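Local coordinates for tail spike protein (PDB 6EU4) that probably recognises and cleaves the capsular polysaccharide of Acinetobacter baumannii, as the trimeric tailspike of the phage, at residues A[96-101]-A[123-128]; A[116-121]-A[138-143]. All blocks are in the same frame, centred on the assembly; numbering follows the deposited sequence. Where two conformers were deposited one is given.

Interaction 1 of 2, residues A[96-101]-A[123-128]; sequences AKLNTP and GLYHTS
The carbonyl oxygen of Leu124 is gripped twice, by a backbone amide and by a water. Asn99 N reaches Leu124 O at 2.9 Å, in the carbonyl plane and with a fairly straight N-H, and water 2 can donate a second bond to the same oxygen, though it has more acceptors in reach than protons. Asn99 then returns the bond through its side chain: with CG anti to the carbonyl carbon (chi1 -48°), the side-chain amide reaches across to the strand and OD1 accepts from Leu124 N at 3.0 Å. That bond is almost linear at 170°, although the donor sits above the plane of the side-chain carbonyl. One asparagine thus satisfies both the N-H and the C=O of Leu124, much as a neighbouring strand would, although 96-101 has no regular secondary structure. Strand 124-127 belongs to the first turns of a right-handed parallel beta-helix, the fold of many phage tailspikes; on its other flank it pairs with strand 148-151. Between loop and strand, water 2 also accepts from Thr100 N and lies in plane at the edge of the His126 ring, 2.8 Å from ND1. Water 1 accepts from His126 N and is placed to donate to Lys97 O. Over one face of the imidazole stands Pro101, whose CA is 3.5 Å from the ring centroid and only 5° off the normal, a CH-pi contact; proline CB and CG lean over the CE1-NE2 side. On the inner side Tyr125 packs against Ala96 and Leu98. Ala96 CB lies 3.8 Å from Tyr125 CD1, while the Leu98 methyl CD2 runs alongside the phenol and approaches Tyr125 CE1 to 3.5 Å. The Tyr125 hydroxyl is hydrogen-bonded to Glu92 and to the backbone N of Asn122.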
ATOM      1  N   ALA A  96     -23.387 -17.030  34.951  1.00 21.50           N
ATOM      2  CA  ALA A  96     -22.056 -17.539  34.658  1.00 21.92           C
ATOM      3  C   ALA A  96     -21.189 -17.435  35.903  1.00 21.39           C
ATOM      4  O   ALA A  96     -21.478 -16.673  36.825  1.00 23.64           O
ATOM      5  CB  ALA A  96     -21.399 -16.757  33.521  1.00 20.26           C
ATOM      6  N   LYS A  97     -20.113 -18.206  35.923  1.00 22.83           N
ATOM      7  CA  LYS A  97     -19.089 -18.069  36.956  1.00 22.84           C
ATOM      8  C   LYS A  97     -17.754 -17.745  36.306  1.00 20.94           C
ATOM      9  O   LYS A  97     -17.443 -18.224  35.211  1.00 22.35           O
ATOM     10  CB  LYS A  97     -18.977 -19.340  37.819  1.00 24.82           C
ATOM     11  CG  LYS A  97     -20.224 -19.595  38.657  1.00 25.72           C
ATOM     12  CD  LYS A  97     -20.015 -20.686  39.703  1.00 29.70           C
ATOM     13  CE  LYS A  97     -21.323 -21.036  40.389  1.00 35.34           C
ATOM     14  NZ  LYS A  97     -21.124 -22.058  41.450  1.00 39.14           N
ATOM     15  N   LEU A  98     -16.972 -16.911  36.986  1.00 21.05           N
ATOM     16  CA  LEU A  98     -15.653 -16.517  36.524  1.00 20.22           C
ATOM     17  C   LEU A  98     -14.573 -17.458  37.026  1.00 19.96           C
ATOM     18  O   LEU A  98     -14.533 -17.791  38.212  1.00 21.23           O
ATOM     19  CB  LEU A  98     -15.330 -15.112  37.023  1.00 22.90           C
ATOM     20  CG  LEU A  98     -16.146 -13.968  36.445  1.00 25.10           C
ATOM     21  CD1 LEU A  98     -15.991 -12.751  37.326  1.00 27.47           C
ATOM     22  CD2 LEU A  98     -15.661 -13.673  35.060  1.00 23.86           C
ATOM     23  N   ASN A  99     -13.668 -17.827  36.122  1.00 20.28           N
ATOM     24  CA  ASN A  99     -12.430 -18.536  36.466  1.00 22.18           C
ATOM     25  C   ASN A  99     -12.717 -19.756  37.349  1.00 22.73           C
ATOM     26  O   ASN A  99     -12.064 -19.994  38.369  1.00 23.44           O
ATOM     27  CB  ASN A  99     -11.443 -17.582  37.144  1.00 22.54           C
ATOM     28  CG  ASN A  99     -11.299 -16.261  36.384  1.00 22.80           C
ATOM     29  OD1 ASN A  99     -11.097 -16.252  35.176  1.00 21.26           O
ATOM     30  ND2 ASN A  99     -11.424 -15.143  37.097  1.00 23.40           N
ATOM     31  N   THR A 100     -13.713 -20.542  36.935  1.00 22.28           N
ATOM     32  CA  THR A 100     -14.214 -21.685  37.706  1.00 23.45           C
ATOM     33  C   THR A 100     -14.334 -22.843  36.725  1.00 23.72           C
ATOM     34  O   THR A 100     -15.400 -23.061  36.127  1.00 23.47           O
ATOM     35  CB  THR A 100     -15.543 -21.364  38.382  1.00 24.08           C
ATOM     36  OG1 THR A 100     -15.393 -20.207  39.212  1.00 23.94           O
ATOM     37  CG2 THR A 100     -16.035 -22.552  39.250  1.00 25.11           C
ATOM     38  N   PRO A 101     -13.248 -23.585  36.506  1.00 24.86           N
ATOM     39  CA  PRO A 101     -13.236 -24.576  35.416  1.00 25.61           C
ATOM     40  C   PRO A 101     -14.258 -25.682  35.562  1.00 24.24           C
ATOM     41  O   PRO A 101     -14.608 -26.307  34.558  1.00 25.22           O
ATOM     42  CB  PRO A 101     -11.806 -25.134  35.472  1.00 27.64           C
ATOM     43  CG  PRO A 101     -11.003 -23.992  36.024  1.00 29.34           C
ATOM     44  CD  PRO A 101     -11.895 -23.343  37.038  1.00 28.22           C
ATOM     45  N   GLY A 123     -13.435 -12.276  32.677  1.00 19.25           N
ATOM     46  CA  GLY A 123     -12.555 -13.345  33.094  1.00 20.10           C
ATOM     47  C   GLY A 123     -12.748 -14.490  32.126  1.00 19.41           C
ATOM     48  O   GLY A 123     -13.266 -14.289  31.029  1.00 16.63           O
ATOM     49  N   LEU A 124     -12.336 -15.682  32.542  1.00 17.79           N
ATOM     50  CA  LEU A 124     -12.486 -16.871  31.714  1.00 19.03           C
ATOM     51  C   LEU A 124     -13.763 -17.601  32.100  1.00 20.42           C
ATOM     52  O   LEU A 124     -14.025 -17.852  33.289  1.00 19.87           O
ATOM     53  CB  LEU A 124     -11.298 -17.806  31.857  1.00 20.40           C
ATOM     54  CG  LEU A 124      -9.974 -17.186  31.420  1.00 24.88           C
ATOM     55  CD1 LEU A 124      -8.812 -18.104  31.827  1.00 28.84           C
ATOM     56  CD2 LEU A 124      -9.983 -16.874  29.918  1.00 22.85           C
ATOM     57  N   TYR A 125     -14.545 -17.935  31.093  1.00 20.03           N
ATOM     58  CA  TYR A 125     -15.769 -18.698  31.263  1.00 18.64           C
ATOM     59  C   TYR A 125     -15.596 -20.021  30.534  1.00 20.01           C
ATOM     60  O   TYR A 125     -15.104 -20.045  29.402  1.00 19.61           O
ATOM     61  CB  TYR A 125     -16.957 -17.948  30.695  1.00 17.99           C
ATOM     62  CG  TYR A 125     -17.091 -16.524  31.166  1.00 18.24           C
ATOM     63  CD1 TYR A 125     -17.794 -16.208  32.322  1.00 17.72           C
ATOM     64  CD2 TYR A 125     -16.511 -15.491  30.448  1.00 17.96           C
ATOM     65  CE1 TYR A 125     -17.928 -14.882  32.744  1.00 20.50           C
ATOM     66  CE2 TYR A 125     -16.640 -14.166  30.853  1.00 17.69           C
ATOM     67  CZ  TYR A 125     -17.339 -13.866  31.985  1.00 19.08           C
ATOM     68  OH  TYR A 125     -17.441 -12.550  32.372  1.00 21.10           O
ATOM     69  N   HIS A 126     -15.988 -21.119  31.180  1.00 19.06           N
ATOM     70  CA  HIS A 126     -15.862 -22.451  30.595  1.00 17.61           C
ATOM     71  C   HIS A 126     -17.200 -22.904  30.023  1.00 18.63           C
ATOM     72  O   HIS A 126     -18.254 -22.641  30.600  1.00 20.40           O
ATOM     73  CB  HIS A 126     -15.358 -23.451  31.638  1.00 18.99           C
ATOM     74  CG  HIS A 126     -13.942 -23.201  32.027  1.00 21.35           C
ATOM     75  ND1 HIS A 126     -13.569 -22.120  32.800  1.00 21.82           N
ATOM     76  CD2 HIS A 126     -12.802 -23.859  31.713  1.00 21.67           C
ATOM     77  CE1 HIS A 126     -12.256 -22.138  32.958  1.00 23.39           C
ATOM     78  NE2 HIS A 126     -11.768 -23.183  32.310  1.00 21.95           N
ATOM     79  N   THR A 127     -17.148 -23.560  28.866  1.00 19.44           N
ATOM     80  CA  THR A 127     -18.351 -23.922  28.130  0.50 19.78           C
ATOM     81  C   THR A 127     -18.259 -25.356  27.640  1.00 18.94           C
ATOM     82  O   THR A 127     -17.198 -25.808  27.209  1.00 23.16           O
ATOM     83  CB  THR A 127     -18.544 -23.014  26.927  0.50 21.39           C
ATOM     84  OG1 THR A 127     -17.358 -23.071  26.115  0.50 18.41           O
ATOM     85  CG2 THR A 127     -18.816 -21.594  27.384  0.50 23.13           C
ATOM     86  N   SER A 128     -19.385 -26.067  27.684  1.00 18.71           N
ATOM     87  CA  SER A 128     -19.441 -27.436  27.187  1.00 19.15           C
ATOM     88  C   SER A 128     -20.035 -27.536  25.786  1.00 22.26           C
ATOM     89  O   SER A 128     -19.996 -28.621  25.187  1.00 21.94           O
ATOM     90  CB  SER A 128     -20.256 -28.312  28.126  1.00 20.41           C
ATOM     91  OG  SER A 128     -21.635 -28.009  27.988  1.00 22.00           O
TER
HETATM   92  O   HOH W   1     -17.515 -21.145  33.785  1.00 18.68           O
HETATM   93  O   HOH W   2     -14.958 -20.245  34.397  1.00 21.36           O

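Interaction 2 of 2, residues A[116-121]-A[138-143]; sequences GCKVRL and TIEGTG
Thr138 opens the parallel pairing of strands 118-121 and 138-141: its O accepts from Val119 N at 3.0 Å in the carbonyl plane, and its N reaches Cys117 O through water 3. Its methyl CG2 lies against the aliphatic chain of Lys118, while OG1 bonds to Thr142 O of the third subunit. Ile139 turns to the face that carries Val119 and Leu121, towards helix 106-113, and its CG2 meets Leu121 CD1 at 3.7 Å. Glu140 N follows, donating to Val119 O nearly along the C=O axis. On the opposite face the extended Glu140 side chain (chi1 178°) obliquely crosses the equally extended Lys118, and Lys118 NZ meets Glu140 OE1 nearly along its C-O axis at 2.6 Å. Glu140 O takes two bonds, from Leu121 N and from Arg120 NH1 at 3.0 Å. The Arg120 chain, bent at chi2 and chi3, folds back so that this oxygen lies in the guanidinium plane. Gly141 CA passes near Leu121 O, and Thr142 CG2 approaches Arg120 NH2. This is the stacking of successive coils in a parallel beta-helix, here with a charged face at the trimer interface. Glu140 OE2 bridges to Lys118 of the second subunit, and Lys118 NZ to Glu140 of the third. Each carboxylate therefore joins two ammonium groups, a closed ring of alternating charge about the trimer that would favour the ionised forms of both residues.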
ATOM      1  N   GLY A 116     -29.435  -8.460  23.349  1.00 22.85           N
ATOM      2  CA  GLY A 116     -29.435  -7.102  22.850  1.00 24.01           C
ATOM      3  C   GLY A 116     -28.597  -6.135  23.656  1.00 25.10           C
ATOM      4  O   GLY A 116     -28.465  -4.967  23.254  1.00 26.82           O
ATOM      5  N   CYS A 117     -28.030  -6.568  24.784  1.00 20.50           N
ATOM      6  CA  CYS A 117     -27.115  -5.727  25.545  1.00 19.89           C
ATOM      7  C   CYS A 117     -25.710  -5.802  24.959  1.00 20.09           C
ATOM      8  O   CYS A 117     -25.328  -6.782  24.318  1.00 18.33           O
ATOM      9  CB  CYS A 117     -27.060  -6.164  27.010  1.00 22.21           C
ATOM     10  SG  CYS A 117     -28.677  -6.308  27.806  1.00 26.06           S
ATOM     11  N   LYS A 118     -24.930  -4.749  25.209  1.00 17.59           N
ATOM     12  CA  LYS A 118     -23.483  -4.876  25.137  1.00 17.77           C
ATOM     13  C   LYS A 118     -23.044  -5.890  26.184  1.00 18.38           C
ATOM     14  O   LYS A 118     -23.529  -5.876  27.317  1.00 18.43           O
ATOM     15  CB  LYS A 118     -22.813  -3.520  25.391  1.00 18.51           C
ATOM     16  CG  LYS A 118     -21.293  -3.581  25.377  1.00 18.77           C
ATOM     17  CD  LYS A 118     -20.648  -2.203  25.557  1.00 21.06           C
ATOM     18  CE  LYS A 118     -19.134  -2.320  25.502  1.00 23.48           C
ATOM     19  NZ  LYS A 118     -18.493  -0.980  25.640  1.00 26.13           N
ATOM     20  N   VAL A 119     -22.147  -6.787  25.800  1.00 16.88           N
ATOM     21  CA  VAL A 119     -21.690  -7.871  26.667  1.00 17.32           C
ATOM     22  C   VAL A 119     -20.246  -7.602  27.050  1.00 17.42           C
ATOM     23  O   VAL A 119     -19.378  -7.514  26.174  1.00 16.66           O
ATOM     24  CB  VAL A 119     -21.805  -9.235  25.982  1.00 17.11           C
ATOM     25  CG1 VAL A 119     -21.227 -10.318  26.881  1.00 20.44           C
ATOM     26  CG2 VAL A 119     -23.250  -9.546  25.677  1.00 17.81           C
ATOM     27  N   ARG A 120     -19.990  -7.517  28.355  1.00 18.62           N
ATOM     28  CA  ARG A 120     -18.645  -7.393  28.889  1.00 16.97           C
ATOM     29  C   ARG A 120     -18.155  -8.739  29.411  1.00 18.50           C
ATOM     30  O   ARG A 120     -18.856  -9.416  30.174  1.00 20.19           O
ATOM     31  CB  ARG A 120     -18.607  -6.351  30.004  1.00 17.74           C
ATOM     32  CG  ARG A 120     -18.717  -4.915  29.482  1.00 21.21           C
ATOM     33  CD  ARG A 120     -17.372  -4.382  28.946  1.00 24.49           C
ATOM     34  NE  ARG A 120     -16.513  -4.036  30.078  1.00 25.85           N
ATOM     35  CZ  ARG A 120     -15.470  -4.747  30.493  1.00 27.08           C
ATOM     36  NH1 ARG A 120     -15.080  -5.851  29.845  1.00 27.35           N
ATOM     37  NH2 ARG A 120     -14.802  -4.343  31.574  1.00 27.89           N
ATOM     38  N   LEU A 121     -16.951  -9.119  29.007  1.00 16.69           N
ATOM     39  CA  LEU A 121     -16.304 -10.335  29.487  1.00 17.80           C
ATOM     40  C   LEU A 121     -15.243  -9.963  30.515  1.00 18.91           C
ATOM     41  O   LEU A 121     -14.353  -9.158  30.232  1.00 16.83           O
ATOM     42  CB  LEU A 121     -15.682 -11.103  28.320  1.00 17.06           C
ATOM     43  CG  LEU A 121     -16.664 -11.479  27.200  1.00 18.75           C
ATOM     44  CD1 LEU A 121     -15.960 -12.269  26.088  1.00 20.87           C
ATOM     45  CD2 LEU A 121     -17.885 -12.247  27.716  1.00 19.38           C
ATOM     46  N   THR A 138     -22.232  -6.405  20.294  1.00 15.51           N
ATOM     47  CA  THR A 138     -20.947  -5.888  20.752  1.00 14.39           C
ATOM     48  C   THR A 138     -20.543  -6.693  21.980  1.00 15.44           C
ATOM     49  O   THR A 138     -21.314  -6.790  22.945  1.00 15.80           O
ATOM     50  CB  THR A 138     -21.019  -4.386  21.050  1.00 18.73           C
ATOM     51  OG1 THR A 138     -21.239  -3.674  19.822  1.00 18.27           O
ATOM     52  CG2 THR A 138     -19.715  -3.880  21.671  1.00 19.07           C
ATOM     53  N   ILE A 139     -19.341  -7.279  21.924  1.00 15.46           N
ATOM     54  CA  ILE A 139     -18.766  -8.085  22.997  1.00 15.44           C
ATOM     55  C   ILE A 139     -17.376  -7.529  23.262  1.00 17.71           C
ATOM     56  O   ILE A 139     -16.567  -7.427  22.333  1.00 18.92           O
ATOM     57  CB  ILE A 139     -18.672  -9.575  22.618  1.00 16.74           C
ATOM     58  CG1 ILE A 139     -20.013 -10.113  22.123  1.00 19.58           C
ATOM     59  CG2 ILE A 139     -18.146 -10.379  23.801  1.00 19.79           C
ATOM     60  CD1 ILE A 139     -19.922 -11.500  21.512  1.00 22.48           C
ATOM     61  N   GLU A 140     -17.099  -7.148  24.511  1.00 17.08           N
ATOM     62  CA  GLU A 140     -15.856  -6.469  24.862  1.00 14.94           C
ATOM     63  C   GLU A 140     -15.256  -7.102  26.113  1.00 14.53           C
ATOM     64  O   GLU A 140     -15.873  -7.070  27.184  1.00 16.32           O
ATOM     65  CB  GLU A 140     -16.098  -4.968  25.094  1.00 20.60           C
ATOM     66  CG  GLU A 140     -14.842  -4.178  25.515  1.00 26.09           C
ATOM     67  CD  GLU A 140     -15.147  -2.734  25.913  1.00 34.88           C
ATOM     68  OE1 GLU A 140     -16.220  -2.222  25.543  1.00 37.87           O
ATOM     69  OE2 GLU A 140     -14.299  -2.107  26.585  1.00 37.58           O
ATOM     70  N   GLY A 141     -14.053  -7.669  25.981  1.00 14.94           N
ATOM     71  CA  GLY A 141     -13.226  -7.997  27.118  1.00 15.36           C
ATOM     72  C   GLY A 141     -12.138  -6.943  27.293  1.00 17.35           C
ATOM     73  O   GLY A 141     -12.031  -5.994  26.521  1.00 16.76           O
ATOM     74  N   THR A 142     -11.310  -7.119  28.333  1.00 17.75           N
ATOM     75  CA  THR A 142     -10.199  -6.187  28.547  1.00 17.79           C
ATOM     76  C   THR A 142      -8.873  -6.693  28.003  1.00 18.65           C
ATOM     77  O   THR A 142      -7.865  -5.972  28.088  1.00 16.80           O
ATOM     78  CB  THR A 142     -10.031  -5.856  30.033  1.00 19.91           C
ATOM     79  OG1 THR A 142      -9.787  -7.056  30.778  1.00 20.36           O
ATOM     80  CG2 THR A 142     -11.242  -5.118  30.579  1.00 21.54           C
ATOM     81  N   GLY A 143      -8.841  -7.882  27.427  1.00 16.87           N
ATOM     82  CA  GLY A 143      -7.625  -8.399  26.850  1.00 15.81           C
ATOM     83  C   GLY A 143      -7.662  -9.909  26.748  1.00 14.95           C
ATOM     84  O   GLY A 143      -8.421 -10.597  27.451  1.00 14.64           O
TER
HETATM   85  O   HOH W   3     -24.670  -6.011  21.788  1.00 19.22           O

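From the N terminus, the chain leaves strand 88-89 and enters the loop holding 96-101, then runs through helix 106-113 into strand 118-121 and, after a short turn, strand 124-127. There interaction 1 closes the first loop, enclosing the helix and strand 118-121. The chain continues past strand 131-133 to 138-143, where interaction 2 closes a second loop back onto 116-121. Because 116-121 lies inside the first loop and 138-143 beyond it, the two closures cross rather than nest. Interaction 1 ties the loop after strand 88-89 to the edge of strand 124-127 that faces away from strand 148-151; interaction 2 stacks consecutive coils beside the trimer interface. The contacts adjoin where Tyr125 OH packs near Arg120 O.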